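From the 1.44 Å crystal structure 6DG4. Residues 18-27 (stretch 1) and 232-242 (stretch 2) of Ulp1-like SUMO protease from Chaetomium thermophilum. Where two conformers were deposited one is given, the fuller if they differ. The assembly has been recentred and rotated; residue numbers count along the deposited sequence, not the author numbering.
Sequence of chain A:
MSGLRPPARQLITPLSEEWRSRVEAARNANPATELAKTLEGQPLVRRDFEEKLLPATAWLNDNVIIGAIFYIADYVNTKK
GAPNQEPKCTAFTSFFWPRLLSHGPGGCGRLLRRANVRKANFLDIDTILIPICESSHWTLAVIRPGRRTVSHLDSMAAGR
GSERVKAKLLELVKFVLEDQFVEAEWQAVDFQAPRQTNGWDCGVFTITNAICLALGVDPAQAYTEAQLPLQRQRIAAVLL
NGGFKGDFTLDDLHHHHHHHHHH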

ATOM      1  N   GLU A  18      11.118  -4.522  23.475  1.00 15.79           N
ATOM      2  CA  GLU A  18      10.668  -5.856  23.082  1.00 15.31           C
ATOM      3  C   GLU A  18      10.578  -5.971  21.564  1.00 12.95           C
ATOM      4  O   GLU A  18      11.049  -6.950  20.976  1.00 13.54           O
ATOM      5  N   TRP A  19       9.968  -4.986  20.908  1.00 11.60           N
ATOM      6  CA  TRP A  19       9.811  -5.092  19.460  1.00 10.51           C
ATOM      7  C   TRP A  19      11.134  -4.878  18.733  1.00 11.06           C
ATOM      8  O   TRP A  19      11.400  -5.534  17.720  1.00 11.24           O
ATOM      9  N   ARG A  20      11.971  -3.955  19.211  0.52 10.04           N
ATOM     10  CA  ARG A  20      13.295  -3.807  18.616  0.52 10.61           C
ATOM     11  C   ARG A  20      14.059  -5.120  18.687  0.52 13.10           C
ATOM     12  O   ARG A  20      14.664  -5.560  17.701  0.52 13.66           O
ATOM     13  N   SER A  21      14.030  -5.771  19.853  1.00 14.44           N
ATOM     14  CA  SER A  21      14.744  -7.029  20.012  1.00 16.63           C
ATOM     15  C   SER A  21      14.166  -8.109  19.111  1.00 14.43           C
ATOM     16  O   SER A  21      14.911  -8.924  18.557  1.00 16.57           O
ATOM     17  N   ARG A  22      12.844  -8.134  18.953  1.00 12.46           N
ATOM     18  CA  ARG A  22      12.215  -9.149  18.116  1.00 12.40           C
ATOM     19  C   ARG A  22      12.588  -8.950  16.655  1.00 11.69           C
ATOM     20  O   ARG A  22      12.870  -9.921  15.941  1.00 12.43           O
ATOM     21  N   VAL A  23      12.622  -7.697  16.204  1.00 11.74           N
ATOM     22  CA  VAL A  23      13.018  -7.401  14.834  1.00 12.18           C
ATOM     23  C   VAL A  23      14.478  -7.768  14.608  1.00 13.43           C
ATOM     24  O   VAL A  23      14.829  -8.364  13.581  1.00 12.68           O
ATOM     25  N   GLU A  24      15.356  -7.408  15.553  0.59 14.03           N
ATOM     26  CA  GLU A  24      16.763  -7.778  15.440  0.59 15.64           C
ATOM     27  C   GLU A  24      16.917  -9.291  15.394  0.59 14.77           C
ATOM     28  O   GLU A  24      17.720  -9.820  14.616  0.59 16.23           O
ATOM     29  N   ALA A  25      16.147 -10.008  16.218  1.00 15.63           N
ATOM     30  CA  ALA A  25      16.233 -11.463  16.227  1.00 15.26           C
ATOM     31  C   ALA A  25      15.766 -12.062  14.907  1.00 13.91           C
ATOM     32  O   ALA A  25      16.300 -13.090  14.472  1.00 14.78           O
ATOM     33  N   ALA A  26      14.801 -11.418  14.241  1.00 13.48           N
ATOM     34  CA  ALA A  26      14.339 -11.907  12.947  1.00 12.44           C
ATOM     35  C   ALA A  26      15.446 -11.847  11.908  1.00 13.00           C
ATOM     36  O   ALA A  26      15.596 -12.769  11.100  1.00 14.81           O
ATOM     37  N   ARG A  27      16.224 -10.772  11.886  0.51 13.31           N
ATOM     38  CA  ARG A  27      17.284 -10.731  10.887  0.51 13.82           C
ATOM     39  C   ARG A  27      18.506 -11.548  11.288  0.51 13.43           C
ATOM     40  O   ARG A  27      19.458 -11.625  10.506  0.51 14.31           O
ATOM     41  N   ARG A 232      11.226   1.144   8.385  1.00  7.85           N
ATOM     42  CA  ARG A 232      11.537  -0.230   8.004  1.00  7.75           C
ATOM     43  C   ARG A 232      11.408  -1.171   9.195  1.00  8.09           C
ATOM     44  O   ARG A 232      10.894  -2.286   9.060  1.00  8.50           O
ATOM     45  N   GLN A 233      11.901  -0.748  10.365  1.00  8.64           N
ATOM     46  CA  GLN A 233      11.782  -1.570  11.562  1.00  9.33           C
ATOM     47  C   GLN A 233      10.325  -1.749  11.958  1.00  8.25           C
ATOM     48  O   GLN A 233       9.920  -2.834  12.391  1.00  8.81           O
ATOM     49  N   ARG A 234       9.529  -0.682  11.839  1.00  8.30           N
ATOM     50  CA  ARG A 234       8.118  -0.767  12.195  1.00  7.98           C
ATOM     51  C   ARG A 234       7.368  -1.692  11.248  1.00  7.80           C
ATOM     52  O   ARG A 234       6.525  -2.482  11.686  1.00  8.63           O
ATOM     53  N   ILE A 235       7.657  -1.607   9.946  1.00  8.10           N
ATOM     54  CA  ILE A 235       7.045  -2.520   8.986  1.00  7.32           C
ATOM     55  C   ILE A 235       7.409  -3.955   9.328  1.00  8.04           C
ATOM     56  O   ILE A 235       6.560  -4.855   9.296  1.00  8.26           O
ATOM     57  N   ALA A 236       8.679  -4.195   9.664  1.00  7.70           N
ATOM     58  CA  ALA A 236       9.105  -5.535  10.052  1.00  8.26           C
ATOM     59  C   ALA A 236       8.309  -6.033  11.252  1.00  8.26           C
ATOM     60  O   ALA A 236       7.842  -7.178  11.273  1.00  8.89           O
ATOM     61  N   ALA A 237       8.149  -5.181  12.270  1.00  7.48           N
ATOM     62  CA  ALA A 237       7.382  -5.566  13.450  1.00  7.42           C
ATOM     63  C   ALA A 237       5.935  -5.894  13.095  1.00  7.40           C
ATOM     64  O   ALA A 237       5.369  -6.869  13.606  1.00  8.28           O
ATOM     65  N   VAL A 238       5.310  -5.078  12.239  1.00  7.98           N
ATOM     66  CA  VAL A 238       3.935  -5.347  11.822  1.00  8.13           C
ATOM     67  C   VAL A 238       3.837  -6.705  11.138  1.00  8.49           C
ATOM     68  O   VAL A 238       2.914  -7.489  11.398  1.00  8.87           O
ATOM     69  N   LEU A 239       4.784  -7.009  10.248  1.00  8.76           N
ATOM     70  CA  LEU A 239       4.754  -8.300   9.570  1.00  8.63           C
ATOM     71  C   LEU A 239       4.913  -9.447  10.564  1.00  7.77           C
ATOM     72  O   LEU A 239       4.179 -10.440  10.499  1.00  9.44           O
ATOM     73  N   LEU A 240       5.843  -9.316  11.516  1.00  8.92           N
ATOM     74  CA  LEU A 240       6.029 -10.363  12.518  1.00  8.62           C
ATOM     75  C   LEU A 240       4.807 -10.500  13.415  1.00  9.35           C
ATOM     76  O   LEU A 240       4.495 -11.603  13.879  1.00 10.03           O
ATOM     77  N   ASN A 241       4.116  -9.385  13.669  1.00  9.37           N
ATOM     78  CA  ASN A 241       2.928  -9.355  14.512  1.00  9.81           C
ATOM     79  C   ASN A 241       1.713  -9.960  13.828  1.00 10.70           C
ATOM     80  O   ASN A 241       0.721 -10.260  14.502  1.00 12.98           O
ATOM     81  N   GLY A 242       1.752 -10.122  12.511  1.00 10.15           N
ATOM     82  CA  GLY A 242       0.584 -10.555  11.780  1.00  9.89           C
ATOM     83  C   GLY A 242      -0.391  -9.457  11.427  1.00 10.22           C
ATOM     84  O   GLY A 242      -1.578  -9.741  11.241  1.00 11.82           O
TER

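Two helices, 18-27 and 232-241, cross almost at right angles, with 84° between their N-to-C directions and axes 9.5 Å apart at closest approach. Such a crossing confines the contact to a small patch, here 424 Å² summed over both sides, centred where the CA atoms of Val23 and Ala237 lie 6.1 Å apart. No direct hydrogen bond joins the two helices; apolar packing holds the centre, and two waters supply polar links.

Along stretch 1, Glu18 is out of reach of the other helix, but it takes part indirectly. With chi1 t, it brings OE2 to 3.6 Å from NH1 of Arg22, a salt bridge spanning one helical turn.

Trp19 is the first residue to point toward the partner. Its chi1 is m and its chi2 112°, which lays the six-membered part of the indole along the last turn of the other helix. CE3 lies 3.7 Å from CB of Ala237, where a small methyl leaves room for the ring to come so close to the backbone; CZ3 is also 3.7 Å from the carbonyl O of that alanine. The ring edge meets Leu240, with CZ3 4.3 Å from its CB, and CZ2 comes within 3.6 Å of Asn241 OD1. The large, flat side chain thus covers three residues at once, while its polar NE1 is satisfied by a hydrogen bond elsewhere in the structure.

Arg20, chi1 m, points sideways and makes no direct contact. Its backbone carbonyl O instead accepts a hydrogen bond from water 1 (2.9 Å), which also donates to OE1 of Gln233 (3.2 Å). Gln233 extends with chi1 m and chi2 t to reach it. Ser21 plays no part.

Arg22 points toward the other helix with chi1, chi2 and chi3 all t. This extended chain suits an exposed margin: its CG lies 4.3 Å from CD1 of Leu240, and its NH2 donates to water 2 (3.2 Å), which in turn donates to OD1 of Asn241 (2.8 Å).

Val23 is the central knob. Although its CA-to-CB bond points sideways, the chi1 t rotamer and the branching at CB let its side chain sit among Gln233, Ala236, Ala237 and Leu240. CG1 is 4.0 Å from CB of Ala236, and CG2 is 4.0 Å from CB of Ala237 and 3.8 Å from its N. Both alanines are short, so the valine can settle between them near the backbone.

Glu24 and Ala25 point sideways without touching stretch 2. Ala26 points toward it, and its CB meets CD1 of Leu240 at 3.9 Å. Leu240, with chi1 m and chi2 t, is the reciprocal knob, its side chain lying among Trp19, Arg22, Val23 and Ala26. The small methyl of Ala26 forms one wall of that hole and adds apolar contact with little bulk. Arg27, chi1 p, lies beyond the contact.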

ATOM      1  CB  GLU A  18       9.309  -6.176  23.723  1.00 20.12           C
ATOM      2  CG  GLU A  18       8.643  -7.492  23.245  1.00 48.39           C
ATOM      3  CD  GLU A  18       7.206  -7.330  22.710  1.00 77.88           C
ATOM      4  OE1 GLU A  18       6.327  -6.747  23.395  1.00 22.79           O
ATOM      5  OE2 GLU A  18       6.958  -7.816  21.587  1.00 55.10           O
ATOM      6  CB  TRP A  19       8.721  -4.150  18.964  1.00 10.95           C
ATOM      7  CG  TRP A  19       7.365  -4.746  19.127  1.00 11.41           C
ATOM      8  CD1 TRP A  19       6.385  -4.331  19.973  1.00 12.85           C
ATOM      9  CD2 TRP A  19       6.843  -5.885  18.435  1.00 11.06           C
ATOM     10  NE1 TRP A  19       5.281  -5.134  19.847  1.00 13.49           N
ATOM     11  CE2 TRP A  19       5.537  -6.099  18.910  1.00 11.82           C
ATOM     12  CE3 TRP A  19       7.354  -6.741  17.456  1.00 11.52           C
ATOM     13  CZ2 TRP A  19       4.730  -7.130  18.438  1.00 13.69           C
ATOM     14  CZ3 TRP A  19       6.550  -7.762  16.986  1.00 13.96           C
ATOM     15  CH2 TRP A  19       5.254  -7.949  17.478  1.00 13.55           C
ATOM     16  CB  ARG A  20      14.078  -2.709  19.332  0.52 11.46           C
ATOM     17  CG  ARG A  20      13.538  -1.326  19.107  0.52 14.05           C
ATOM     18  CD  ARG A  20      14.123  -0.352  20.113  0.52 19.93           C
ATOM     19  NE  ARG A  20      15.582  -0.392  20.143  0.52 21.60           N
ATOM     20  CZ  ARG A  20      16.322   0.062  21.151  0.52 49.99           C
ATOM     21  NH1 ARG A  20      15.742   0.585  22.224  0.52 25.49           N
ATOM     22  NH2 ARG A  20      17.645  -0.013  21.089  0.52 37.28           N
ATOM     23  CB  SER A  21      14.672  -7.466  21.474  1.00 22.26           C
ATOM     24  OG  SER A  21      15.452  -6.616  22.289  1.00 29.68           O
ATOM     25  CB  ARG A  22      10.706  -9.073  18.325  1.00 14.44           C
ATOM     26  CG  ARG A  22       9.918 -10.225  17.777  1.00 18.76           C
ATOM     27  CD  ARG A  22       8.662 -10.384  18.613  1.00 21.93           C
ATOM     28  NE  ARG A  22       7.588 -11.010  17.865  1.00 23.40           N
ATOM     29  CZ  ARG A  22       6.335 -11.086  18.292  1.00 23.46           C
ATOM     30  NH1 ARG A  22       5.997 -10.550  19.462  1.00 22.95           N
ATOM     31  NH2 ARG A  22       5.424 -11.678  17.531  1.00 24.32           N
ATOM     32  CB  VAL A  23      12.718  -5.924  14.522  1.00 13.81           C
ATOM     33  CG1 VAL A  23      13.375  -5.502  13.239  1.00 16.08           C
ATOM     34  CG2 VAL A  23      11.212  -5.704  14.445  1.00 12.76           C
ATOM     35  CB  GLU A  24      17.559  -7.195  16.611  0.59 16.87           C
ATOM     36  CG  GLU A  24      19.059  -7.484  16.552  0.59 23.06           C
ATOM     37  CD  GLU A  24      19.811  -6.942  17.755  0.59 64.11           C
ATOM     38  OE1 GLU A  24      19.185  -6.262  18.596  0.59 48.22           O
ATOM     39  OE2 GLU A  24      21.030  -7.197  17.861  0.59 98.68           O
ATOM     40  CB  ALA A  25      15.431 -12.027  17.398  1.00 17.75           C
ATOM     41  CB  ALA A  26      13.135 -11.099  12.465  1.00 12.47           C
ATOM     42  CB  ARG A  27      17.676  -9.300  10.531  0.51 15.12           C
ATOM     43  CG  ARG A  27      18.209  -8.472  11.668  0.51 14.06           C
ATOM     44  CD  ARG A  27      18.902  -7.229  11.112  0.51 15.59           C
ATOM     45  NE  ARG A  27      19.357  -6.311  12.153  0.51 17.06           N
ATOM     46  CZ  ARG A  27      20.561  -6.350  12.720  0.51 20.97           C
ATOM     47  NH1 ARG A  27      21.449  -7.269  12.360  0.51 23.10           N
ATOM     48  NH2 ARG A  27      20.879  -5.467  13.654  0.51 22.54           N
ATOM     49  CB  ARG A 232      12.943  -0.315   7.414  1.00  8.60           C
ATOM     50  CG  ARG A 232      13.089   0.402   6.091  1.00  8.86           C
ATOM     51  CD  ARG A 232      14.557   0.654   5.784  1.00  8.02           C
ATOM     52  NE  ARG A 232      14.715   1.367   4.521  1.00  8.88           N
ATOM     53  CZ  ARG A 232      14.847   0.777   3.338  1.00  8.17           C
ATOM     54  NH1 ARG A 232      14.837  -0.545   3.246  1.00  9.26           N
ATOM     55  NH2 ARG A 232      14.961   1.513   2.241  1.00  9.77           N
ATOM     56  CB  GLN A 233      12.518  -0.922  12.730  1.00 12.23           C
ATOM     57  CG  GLN A 233      13.990  -0.837  12.594  1.00 17.39           C
ATOM     58  CD  GLN A 233      14.602  -0.338  13.886  1.00 25.91           C
ATOM     59  OE1 GLN A 233      15.351  -1.046  14.564  1.00 33.09           O
ATOM     60  NE2 GLN A 233      14.256   0.879  14.252  1.00 28.53           N
ATOM     61  CB  ARG A 234       7.499   0.629  12.195  1.00  7.77           C
ATOM     62  CG  ARG A 234       8.098   1.558  13.258  1.00  9.81           C
ATOM     63  CD  ARG A 234       7.344   2.890  13.354  1.00 10.35           C
ATOM     64  NE  ARG A 234       5.952   2.625  13.688  1.00 12.80           N
ATOM     65  CZ  ARG A 234       5.508   2.295  14.898  1.00 13.30           C
ATOM     66  NH1 ARG A 234       6.325   2.225  15.943  1.00 11.92           N
ATOM     67  NH2 ARG A 234       4.229   2.020  15.059  1.00 17.21           N
ATOM     68  CB  ILE A 235       7.468  -2.149   7.553  1.00  8.05           C
ATOM     69  CG1 ILE A 235       6.852  -0.810   7.139  1.00  8.78           C
ATOM     70  CG2 ILE A 235       7.064  -3.249   6.562  1.00  8.94           C
ATOM     71  CD1 ILE A 235       7.549  -0.185   5.944  1.00 10.56           C
ATOM     72  CB  ALA A 236      10.601  -5.538  10.364  1.00  9.24           C
ATOM     73  CB  ALA A 237       7.441  -4.453  14.497  1.00  8.43           C
ATOM     74  CB  VAL A 238       3.414  -4.212  10.919  1.00  8.72           C
ATOM     75  CG1 VAL A 238       2.097  -4.608  10.266  1.00 10.21           C
ATOM     76  CG2 VAL A 238       3.241  -2.929  11.720  1.00 10.39           C
ATOM     77  CB  LEU A 239       5.830  -8.355   8.484  1.00  8.56           C
ATOM     78  CG  LEU A 239       5.639  -7.383   7.317  1.00  9.36           C
ATOM     79  CD1 LEU A 239       6.865  -7.346   6.431  1.00  9.23           C
ATOM     80  CD2 LEU A 239       4.403  -7.719   6.482  1.00 11.52           C
ATOM     81  CB  LEU A 240       7.260 -10.055  13.370  1.00  9.50           C
ATOM     82  CG  LEU A 240       8.594 -10.085  12.631  1.00  9.07           C
ATOM     83  CD1 LEU A 240       9.711  -9.575  13.516  1.00 11.36           C
ATOM     84  CD2 LEU A 240       8.896 -11.490  12.137  1.00 10.33           C
ATOM     85  CB  ASN A 241       2.630  -7.886  14.847  1.00  9.87           C
ATOM     86  CG  ASN A 241       1.520  -7.718  15.857  1.00 10.15           C
ATOM     87  OD1 ASN A 241       1.625  -8.156  17.006  1.00 11.61           O
ATOM     88  ND2 ASN A 241       0.466  -7.032  15.451  1.00 10.29           N
TER
HETATM   89  O   HOH W   1      15.983  -3.924  15.710  1.00 27.64           O
HETATM   90  O   HOH W   2       2.335 -10.762  17.814  1.00 25.08           O